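Local coordinates for iron-sulfur cluster co-chaperone protein HscB (Homo sapiens, PDB 3BVO), which acts as a J-type co-chaperone in mitochondrial iron-sulfur cluster assembly, working with ISCU and HSPA9 and supporting cluster insertion into succinate dehydrogenase, at residues A[14-19]-A[30-35]; A[169-174]-A[185-190]; A[68-73]-A[94-99]. One frame throughout, in Å; residues are numbered along the deposited sequence.

Interaction 1 (A[14-19]-A[30-35]); sequences WNCGGP and CPQCRA. With ZN (zinc ion), chain C.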
loop_
_atom_site.group_PDB
_atom_site.type_symbol
_atom_site.label_atom_id
_atom_site.label_comp_id
_atom_site.label_asym_id
_atom_site.label_seq_id
_atom_site.Cartn_x
_atom_site.Cartn_y
_atom_site.Cartn_z
ATOM N N TRP A 14 -12.341 24.510 12.796
ATOM C CA TRP A 14 -11.350 25.578 12.969
ATOM C C TRP A 14 -11.902 26.956 12.617
ATOM O O TRP A 14 -11.320 27.971 13.008
ATOM C CB TRP A 14 -10.074 25.291 12.175
ATOM C CG TRP A 14 -10.232 25.352 10.685
ATOM C CD1 TRP A 14 -10.510 24.301 9.838
ATOM C CD2 TRP A 14 -10.115 26.517 9.850
ATOM N NE1 TRP A 14 -10.575 24.745 8.532
ATOM C CE2 TRP A 14 -10.341 26.097 8.509
ATOM C CE3 TRP A 14 -9.849 27.872 10.102
ATOM C CZ2 TRP A 14 -10.298 26.989 7.426
ATOM C CZ3 TRP A 14 -9.803 28.760 9.034
ATOM C CH2 TRP A 14 -10.026 28.314 7.707
ATOM N N ASN A 15 -13.025 26.984 11.897
ATOM C CA ASN A 15 -13.690 28.231 11.539
ATOM C C ASN A 15 -14.869 28.582 12.444
ATOM O O ASN A 15 -14.922 29.696 12.958
ATOM C CB ASN A 15 -14.135 28.210 10.076
ATOM C CG ASN A 15 -14.003 29.572 9.405
ATOM O OD1 ASN A 15 -13.376 30.486 9.943
ATOM N ND2 ASN A 15 -14.588 29.706 8.216
ATOM N N CYS A 16 -15.805 27.642 12.629
ATOM C CA CYS A 16 -17.001 27.859 13.456
ATOM C C CYS A 16 -16.746 27.555 14.911
ATOM O O CYS A 16 -17.105 28.332 15.796
ATOM C CB CYS A 16 -18.144 26.920 13.070
ATOM S SG CYS A 16 -18.605 26.793 11.376
ATOM N N GLY A 17 -16.158 26.393 15.156
ATOM C CA GLY A 17 -16.246 25.768 16.461
ATOM C C GLY A 17 -17.382 24.762 16.426
ATOM O O GLY A 17 -17.749 24.195 17.460
ATOM N N GLY A 18 -17.932 24.547 15.230
ATOM C CA GLY A 18 -19.002 23.583 15.004
ATOM C C GLY A 18 -18.553 22.188 15.381
ATOM O O GLY A 18 -17.474 21.762 14.982
ATOM N N PRO A 19 -19.370 21.478 16.177
ATOM C CA PRO A 19 -18.970 20.176 16.693
ATOM C C PRO A 19 -18.916 19.125 15.595
ATOM O O PRO A 19 -19.818 19.067 14.755
ATOM C CB PRO A 19 -20.080 19.839 17.693
ATOM C CG PRO A 19 -20.801 21.132 17.936
ATOM C CD PRO A 19 -20.709 21.859 16.653
ATOM N N CYS A 30 -17.035 21.224 6.578
ATOM C CA CYS A 30 -17.888 21.619 7.678
ATOM C C CYS A 30 -19.310 21.852 7.196
ATOM O O CYS A 30 -19.535 22.671 6.322
ATOM C CB CYS A 30 -17.355 22.895 8.292
ATOM S SG CYS A 30 -18.444 23.617 9.502
ATOM N N PRO A 31 -20.280 21.117 7.748
ATOM C CA PRO A 31 -21.641 21.342 7.278
ATOM C C PRO A 31 -22.165 22.752 7.553
ATOM O O PRO A 31 -23.155 23.171 6.938
ATOM C CB PRO A 31 -22.468 20.291 8.043
ATOM C CG PRO A 31 -21.629 19.860 9.172
ATOM C CD PRO A 31 -20.203 20.044 8.752
ATOM N N GLN A 32 -21.498 23.470 8.454
ATOM C CA GLN A 32 -22.001 24.743 8.958
ATOM C C GLN A 32 -21.425 25.928 8.216
ATOM O O GLN A 32 -22.096 26.948 8.091
ATOM C CB GLN A 32 -21.712 24.891 10.450
ATOM C CG GLN A 32 -22.379 23.841 11.328
ATOM C CD GLN A 32 -22.340 24.188 12.808
ATOM O OE1 GLN A 32 -21.737 25.189 13.213
ATOM N NE2 GLN A 32 -22.981 23.360 13.626
ATOM N N CYS A 33 -20.189 25.787 7.731
ATOM C CA CYS A 33 -19.457 26.897 7.097
ATOM C C CYS A 33 -18.716 26.538 5.786
ATOM O O CYS A 33 -18.113 27.409 5.145
ATOM C CB CYS A 33 -18.502 27.551 8.108
ATOM S SG CYS A 33 -17.009 26.607 8.447
ATOM N N ARG A 34 -18.759 25.262 5.410
ATOM C CA ARG A 34 -18.240 24.767 4.136
ATOM C C ARG A 34 -16.708 24.700 4.063
ATOM O O ARG A 34 -16.149 24.320 3.030
ATOM C CB ARG A 34 -18.820 25.567 2.960
ATOM C CG ARG A 34 -19.125 24.754 1.706
ATOM C CD ARG A 34 -19.725 25.651 0.645
ATOM N NE ARG A 34 -19.398 25.216 -0.705
ATOM C CZ ARG A 34 -20.280 25.028 -1.684
ATOM N NH1 ARG A 34 -21.569 25.252 -1.489
ATOM N NH2 ARG A 34 -19.865 24.620 -2.876
ATOM N N ALA A 35 -16.037 25.048 5.163
ATOM C CA ALA A 35 -14.571 25.042 5.251
ATOM C C ALA A 35 -13.977 23.627 5.229
ATOM O O ALA A 35 -14.571 22.682 5.764
ATOM C CB ALA A 35 -14.131 25.769 6.499
HETATM ZN ZN ZN C . -17.138 25.311 10.363
#
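Trp14 meets Ala35 through the benzo part of its indole, CZ2 lying 4.1 Å from Ala35 CB in an oblique approach. The indole nitrogen is tied down beyond the pair, NE1 donating to the carbonyl O of Leu36, and the ring also packs edge-to-face with Phe88 of helix 83-104. Asn15 follows with its CB 3.7 Å from Cys33 SG, and its ND2 lies near the same sulfur. Cys16 is the ligand that 14-19 contributes: its SG binds the zinc ion at 2.3 Å, its first torsion setting SG beside the backbone N (chi1 -50°). Cys30 SG and Cys33 SG bind at the same length, and Cys13 supplies the fourth thiolate. Two CxxC pairs thus grip one zinc in the tetracysteine site that defines the N-terminal metal-binding domain of human HscB. The sulfurs converge from both segments, Cys16 SG and Cys30 SG standing 3.7 Å apart. Cys30 SG also accepts a weak bond from the backbone N-H of Gln32. Gly18 then faces the extended side chain of Gln32, whose OE1 lies 3.6 Å from Gly18 CA, while Gln32 CB approaches Cys16 SG at 3.8 Å. At the end of the segment the Pro19 and Gln32 side chains cross at about a right angle, Pro19 CD lying 4.1 Å from Gln32 NE2.

Interaction 2 (A[169-174]-A[185-190]); sequences DNVSSA and EILTKM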
loop_
_atom_site.group_PDB
_atom_site.type_symbol
_atom_site.label_atom_id
_atom_site.label_comp_id
_atom_site.label_asym_id
_atom_site.label_seq_id
_atom_site.Cartn_x
_atom_site.Cartn_y
_atom_site.Cartn_z
ATOM N N ASP A 169 -1.687 -16.084 -3.388
ATOM C CA ASP A 169 -2.707 -17.046 -2.961
ATOM C C ASP A 169 -2.558 -17.364 -1.474
ATOM O O ASP A 169 -3.532 -17.356 -0.726
ATOM C CB ASP A 169 -2.595 -18.362 -3.736
ATOM C CG ASP A 169 -2.833 -18.213 -5.228
ATOM O OD1 ASP A 169 -3.126 -17.099 -5.713
ATOM O OD2 ASP A 169 -2.717 -19.242 -5.930
ATOM N N ASN A 170 -1.334 -17.653 -1.056
ATOM C CA ASN A 170 -1.088 -18.095 0.303
ATOM C C ASN A 170 -1.416 -17.045 1.335
ATOM O O ASN A 170 -2.109 -17.324 2.325
ATOM C CB ASN A 170 0.366 -18.534 0.467
ATOM C CG ASN A 170 0.656 -19.825 -0.240
ATOM O OD1 ASN A 170 -0.239 -20.446 -0.815
ATOM N ND2 ASN A 170 1.912 -20.239 -0.213
ATOM N N VAL A 171 -0.901 -15.841 1.105
ATOM C CA VAL A 171 -1.091 -14.740 2.033
ATOM C C VAL A 171 -2.573 -14.320 2.045
ATOM O O VAL A 171 -3.076 -13.868 3.068
ATOM C CB VAL A 171 -0.127 -13.563 1.730
ATOM C CG1 VAL A 171 -0.647 -12.704 0.612
ATOM C CG2 VAL A 171 0.071 -12.713 2.961
ATOM N N SER A 172 -3.263 -14.499 0.917
ATOM C CA SER A 172 -4.705 -14.292 0.879
ATOM C C SER A 172 -5.426 -15.180 1.883
ATOM O O SER A 172 -6.235 -14.694 2.659
ATOM C CB SER A 172 -5.244 -14.538 -0.516
ATOM O OG SER A 172 -4.784 -13.523 -1.380
ATOM N N SER A 173 -5.105 -16.471 1.861
ATOM C CA SER A 173 -5.594 -17.444 2.827
ATOM C C SER A 173 -5.248 -17.045 4.239
ATOM O O SER A 173 -6.082 -17.124 5.145
ATOM C CB SER A 173 -4.981 -18.808 2.563
ATOM O OG SER A 173 -5.067 -19.121 1.190
ATOM N N ALA A 174 -4.013 -16.615 4.438
ATOM C CA ALA A 174 -3.585 -16.321 5.783
ATOM C C ALA A 174 -4.500 -15.250 6.372
ATOM O O ALA A 174 -4.884 -15.330 7.539
ATOM C CB ALA A 174 -2.141 -15.895 5.802
ATOM N N GLU A 185 5.058 -14.018 7.775
ATOM C CA GLU A 185 6.037 -14.891 7.145
ATOM C C GLU A 185 6.047 -14.675 5.633
ATOM O O GLU A 185 7.016 -14.145 5.094
ATOM C CB GLU A 185 5.793 -16.355 7.500
ATOM C CG GLU A 185 6.717 -17.313 6.771
ATOM C CD GLU A 185 7.208 -18.467 7.633
ATOM O OE1 GLU A 185 6.584 -18.782 8.675
ATOM O OE2 GLU A 185 8.237 -19.065 7.258
ATOM N N ILE A 186 4.955 -15.034 4.968
ATOM C CA ILE A 186 4.881 -14.962 3.515
ATOM C C ILE A 186 5.177 -13.572 2.975
ATOM O O ILE A 186 5.873 -13.449 1.974
ATOM C CB ILE A 186 3.535 -15.428 2.993
ATOM C CG1 ILE A 186 3.119 -16.724 3.699
ATOM C CG2 ILE A 186 3.609 -15.627 1.503
ATOM C CD1 ILE A 186 1.728 -17.175 3.383
ATOM N N LEU A 187 4.685 -12.523 3.637
ATOM C CA LEU A 187 4.946 -11.169 3.153
ATOM C C LEU A 187 6.424 -10.828 3.218
ATOM O O LEU A 187 6.938 -10.164 2.326
ATOM C CB LEU A 187 4.084 -10.118 3.858
ATOM C CG LEU A 187 2.615 -10.083 3.394
ATOM C CD1 LEU A 187 1.738 -9.432 4.433
ATOM C CD2 LEU A 187 2.408 -9.396 2.041
ATOM N N THR A 188 7.119 -11.305 4.245
ATOM C CA THR A 188 8.570 -11.116 4.301
ATOM C C THR A 188 9.246 -11.815 3.123
ATOM O O THR A 188 10.305 -11.391 2.670
ATOM C CB THR A 188 9.203 -11.601 5.649
ATOM O OG1 THR A 188 8.530 -10.987 6.747
ATOM C CG2 THR A 188 10.663 -11.204 5.739
ATOM N N LYS A 189 8.629 -12.883 2.630
ATOM C CA LYS A 189 9.165 -13.590 1.478
ATOM C C LYS A 189 8.923 -12.766 0.245
ATOM O O LYS A 189 9.813 -12.559 -0.554
ATOM C CB LYS A 189 8.539 -14.975 1.316
ATOM C CG LYS A 189 9.053 -16.021 2.290
ATOM C CD LYS A 189 8.538 -17.391 1.922
ATOM C CE LYS A 189 8.820 -18.411 3.010
ATOM N NZ LYS A 189 8.424 -19.773 2.552
HETATM N N MSE A 190 7.710 -12.270 0.104
HETATM C CA MSE A 190 7.360 -11.507 -1.079
HETATM C C MSE A 190 8.254 -10.289 -1.236
HETATM O O MSE A 190 8.486 -9.822 -2.359
HETATM C CB MSE A 190 5.905 -11.096 -1.039
HETATM C CG MSE A 190 4.954 -12.232 -1.302
HETATM SE SE MSE A 190 3.104 -11.666 -0.957
HETATM C CE MSE A 190 3.093 -9.949 -1.928
#
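Val171 and Ile186 mark the closest backbone approach between 169-174 of helix 150-176 and 185-190 of helix 180-203, their CA atoms 6.2 Å apart. The two helices form an antiparallel hairpin in the C-terminal HscB domain: the local axes approach to 9.6 Å, with 152° between their N-to-C directions, and the short link 177-179 joins them. Apolar packing carries the contact. Val171 splits its two methyls between partners. CG2, anti to the backbone N, reaches Leu187 CG at 3.7 Å and lies near both leucine methyls, so it meets the fork of that side chain rather than a single tip; the two side chains cross at about a right angle. CG1 turns to the selenium of Met190, a selenomethionine, at 4.2 Å, and here too the chains cross at roughly a right angle. Ile186 adds two apolar contacts: its CG2 lies 4.3 Å from Val171 CB, and its CD1 sits 3.5 Å from Asn170 CB.

Outside the pair, Leu187 continues onto Leu111 and Leu114 of helix 106-116, and Met190 onto Leu107, which places this seam where the hairpin meets a helix of the J domain. Phe55 covers Val171 from a loop.

Side chain against backbone is the remaining kind of contact. Ile186, extended at chi2 (173°), drives CD1 across to the first helix, where it also comes 3.7 Å from the backbone N of Val171.

Interaction 3 (A[68-73]-A[94-99]); sequences QLQRLV and TLVNDA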
loop_
_atom_site.group_PDB
_atom_site.type_symbol
_atom_site.label_atom_id
_atom_site.label_comp_id
_atom_site.label_asym_id
_atom_site.label_seq_id
_atom_site.Cartn_x
_atom_site.Cartn_y
_atom_site.Cartn_z
ATOM N N GLN A 68 -12.417 10.798 -7.096
ATOM C CA GLN A 68 -13.437 11.528 -6.338
ATOM C C GLN A 68 -12.776 12.458 -5.326
ATOM O O GLN A 68 -13.090 13.650 -5.263
ATOM C CB GLN A 68 -14.374 10.576 -5.585
ATOM C CG GLN A 68 -15.290 9.725 -6.442
ATOM C CD GLN A 68 -15.990 8.623 -5.645
ATOM O OE1 GLN A 68 -15.683 8.379 -4.468
ATOM N NE2 GLN A 68 -16.939 7.951 -6.292
ATOM N N LEU A 69 -11.857 11.898 -4.541
ATOM C CA LEU A 69 -11.248 12.635 -3.451
ATOM C C LEU A 69 -10.332 13.712 -3.988
ATOM O O LEU A 69 -10.309 14.835 -3.464
ATOM C CB LEU A 69 -10.509 11.704 -2.481
ATOM C CG LEU A 69 -11.406 10.656 -1.821
ATOM C CD1 LEU A 69 -10.625 9.808 -0.830
ATOM C CD2 LEU A 69 -12.599 11.320 -1.145
ATOM N N GLN A 70 -9.602 13.384 -5.050
ATOM C CA GLN A 70 -8.638 14.324 -5.600
ATOM C C GLN A 70 -9.358 15.494 -6.273
ATOM O O GLN A 70 -8.792 16.571 -6.457
ATOM C CB GLN A 70 -7.645 13.628 -6.536
ATOM C CG GLN A 70 -6.203 14.142 -6.417
ATOM C CD GLN A 70 -5.737 14.369 -4.966
ATOM O OE1 GLN A 70 -6.093 15.370 -4.340
ATOM N NE2 GLN A 70 -4.913 13.454 -4.448
ATOM N N ARG A 71 -10.627 15.274 -6.596
ATOM C CA ARG A 71 -11.505 16.319 -7.091
ATOM C C ARG A 71 -11.834 17.298 -5.953
ATOM O O ARG A 71 -12.080 18.479 -6.193
ATOM C CB ARG A 71 -12.781 15.687 -7.663
ATOM C CG ARG A 71 -13.495 16.518 -8.722
ATOM C CD ARG A 71 -14.724 15.793 -9.308
ATOM N NE ARG A 71 -14.367 14.741 -10.269
ATOM C CZ ARG A 71 -14.553 13.430 -10.087
ATOM N NH1 ARG A 71 -14.175 12.579 -11.032
ATOM N NH2 ARG A 71 -15.118 12.961 -8.974
ATOM N N LEU A 72 -11.809 16.806 -4.717
ATOM C CA LEU A 72 -12.255 17.579 -3.560
ATOM C C LEU A 72 -11.135 18.310 -2.860
ATOM O O LEU A 72 -11.331 19.425 -2.394
ATOM C CB LEU A 72 -12.959 16.676 -2.545
ATOM C CG LEU A 72 -14.291 16.050 -2.955
ATOM C CD1 LEU A 72 -14.660 14.929 -2.001
ATOM C CD2 LEU A 72 -15.395 17.101 -3.028
ATOM N N VAL A 73 -9.965 17.687 -2.771
ATOM C CA VAL A 73 -8.895 18.217 -1.916
ATOM C C VAL A 73 -7.609 18.700 -2.606
ATOM O O VAL A 73 -6.751 19.302 -1.955
ATOM C CB VAL A 73 -8.506 17.222 -0.801
ATOM C CG1 VAL A 73 -9.701 16.918 0.079
ATOM C CG2 VAL A 73 -7.908 15.953 -1.388
ATOM N N THR A 94 -1.824 14.751 -0.002
ATOM C CA THR A 94 -0.728 13.860 0.357
ATOM C C THR A 94 -1.239 12.547 0.929
ATOM O O THR A 94 -0.811 11.486 0.474
ATOM C CB THR A 94 0.251 14.501 1.377
ATOM O OG1 THR A 94 0.625 15.818 0.939
ATOM C CG2 THR A 94 1.507 13.642 1.544
ATOM N N LEU A 95 -2.144 12.602 1.912
ATOM C CA LEU A 95 -2.645 11.366 2.530
ATOM C C LEU A 95 -3.328 10.530 1.464
ATOM O O LEU A 95 -3.076 9.333 1.349
ATOM C CB LEU A 95 -3.624 11.628 3.681
ATOM C CG LEU A 95 -3.203 12.376 4.953
ATOM C CD1 LEU A 95 -4.441 12.852 5.685
ATOM C CD2 LEU A 95 -2.338 11.523 5.875
ATOM N N VAL A 96 -4.176 11.171 0.665
ATOM C CA VAL A 96 -4.901 10.477 -0.393
ATOM C C VAL A 96 -3.927 9.709 -1.280
ATOM O O VAL A 96 -4.142 8.530 -1.576
ATOM C CB VAL A 96 -5.757 11.448 -1.217
ATOM C CG1 VAL A 96 -6.386 10.737 -2.404
ATOM C CG2 VAL A 96 -6.839 12.065 -0.339
ATOM N N ASN A 97 -2.843 10.368 -1.671
ATOM C CA ASN A 97 -1.796 9.704 -2.438
ATOM C C ASN A 97 -1.222 8.498 -1.719
ATOM O O ASN A 97 -1.088 7.437 -2.323
ATOM C CB ASN A 97 -0.668 10.672 -2.791
ATOM C CG ASN A 97 -1.078 11.685 -3.827
ATOM O OD1 ASN A 97 -1.997 11.455 -4.622
ATOM N ND2 ASN A 97 -0.395 12.822 -3.828
ATOM N N ASP A 98 -0.888 8.659 -0.438
ATOM C CA ASP A 98 -0.286 7.575 0.330
ATOM C C ASP A 98 -1.188 6.363 0.297
ATOM O O ASP A 98 -0.831 5.339 -0.283
ATOM C CB ASP A 98 -0.028 7.987 1.774
ATOM C CG ASP A 98 1.105 8.972 1.908
ATOM O OD1 ASP A 98 1.954 9.060 0.987
ATOM O OD2 ASP A 98 1.145 9.659 2.954
ATOM N N ALA A 99 -2.363 6.495 0.904
ATOM C CA ALA A 99 -3.381 5.464 0.861
ATOM C C ALA A 99 -3.440 4.796 -0.529
ATOM O O ALA A 99 -3.230 3.586 -0.672
ATOM C CB ALA A 99 -4.723 6.057 1.243
#
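Val96 points from helix 83-104 toward helix 59-73 and meets three side chains there. Its CG1, anti to the backbone N, lies 4.2 Å from Leu69 CB and 3.7 Å from Gln70 NE2. Its CG2 takes the other direction, toward the C-terminal end of helix 59-73, and touches Val73 CG2 at 4.2 Å, the two valines crossing obliquely. Leu69 and Val96 also mark the nearest backbone approach between the two segments, with 7.4 Å between their CA atoms. Both segments belong to the J domain, whose core is an antiparallel helical hairpin; locally the axes run 165° apart in direction and 10.3 Å apart at closest approach, a spacing bridged by these apolar side chains. Gln70 slides past Val96 in the opposite direction. It leaves its helix to one side of helix 83-104, but the bend at chi2 (43°) carries CD round, and the amide ends beside Asn97, Gln70 NE2 standing 3.5 Å from Asn97 OD1. The two amide planes are turned 57° from each other and the side chains cross at about a right angle, a polar contact and not a hydrogen bond. Each amide has a stronger partner elsewhere: Gln70 OE1 pairs with Ser93 OG, and Asn97 OD1 with Tyr66 OH. Beyond the pair, Leu69 touches Phe28 of the N-terminal loop and Val96 packs on Met49.

Along the chain the contacts follow one another in series: interaction 1 closes first, then interaction 3, then interaction 2. They belong in turn to the tetracysteine motif, the J domain and the C-terminal HscB domain. Interactions 1 and 3 lie on the same side of the chain's centre, their centres 21 Å apart and their nearest atoms about 9 Å; helix 83-104 carries half of interaction 3 and also packs against the edge of interaction 1. Interaction 2 sits on the opposite side, its centre 29 Å from that of interaction 3 and 45 Å from that of interaction 1. This separation is consistent with the J domain engaging HSPA9 while, as in bacterial HscB, the C-terminal domain probably takes the scaffold ISCU.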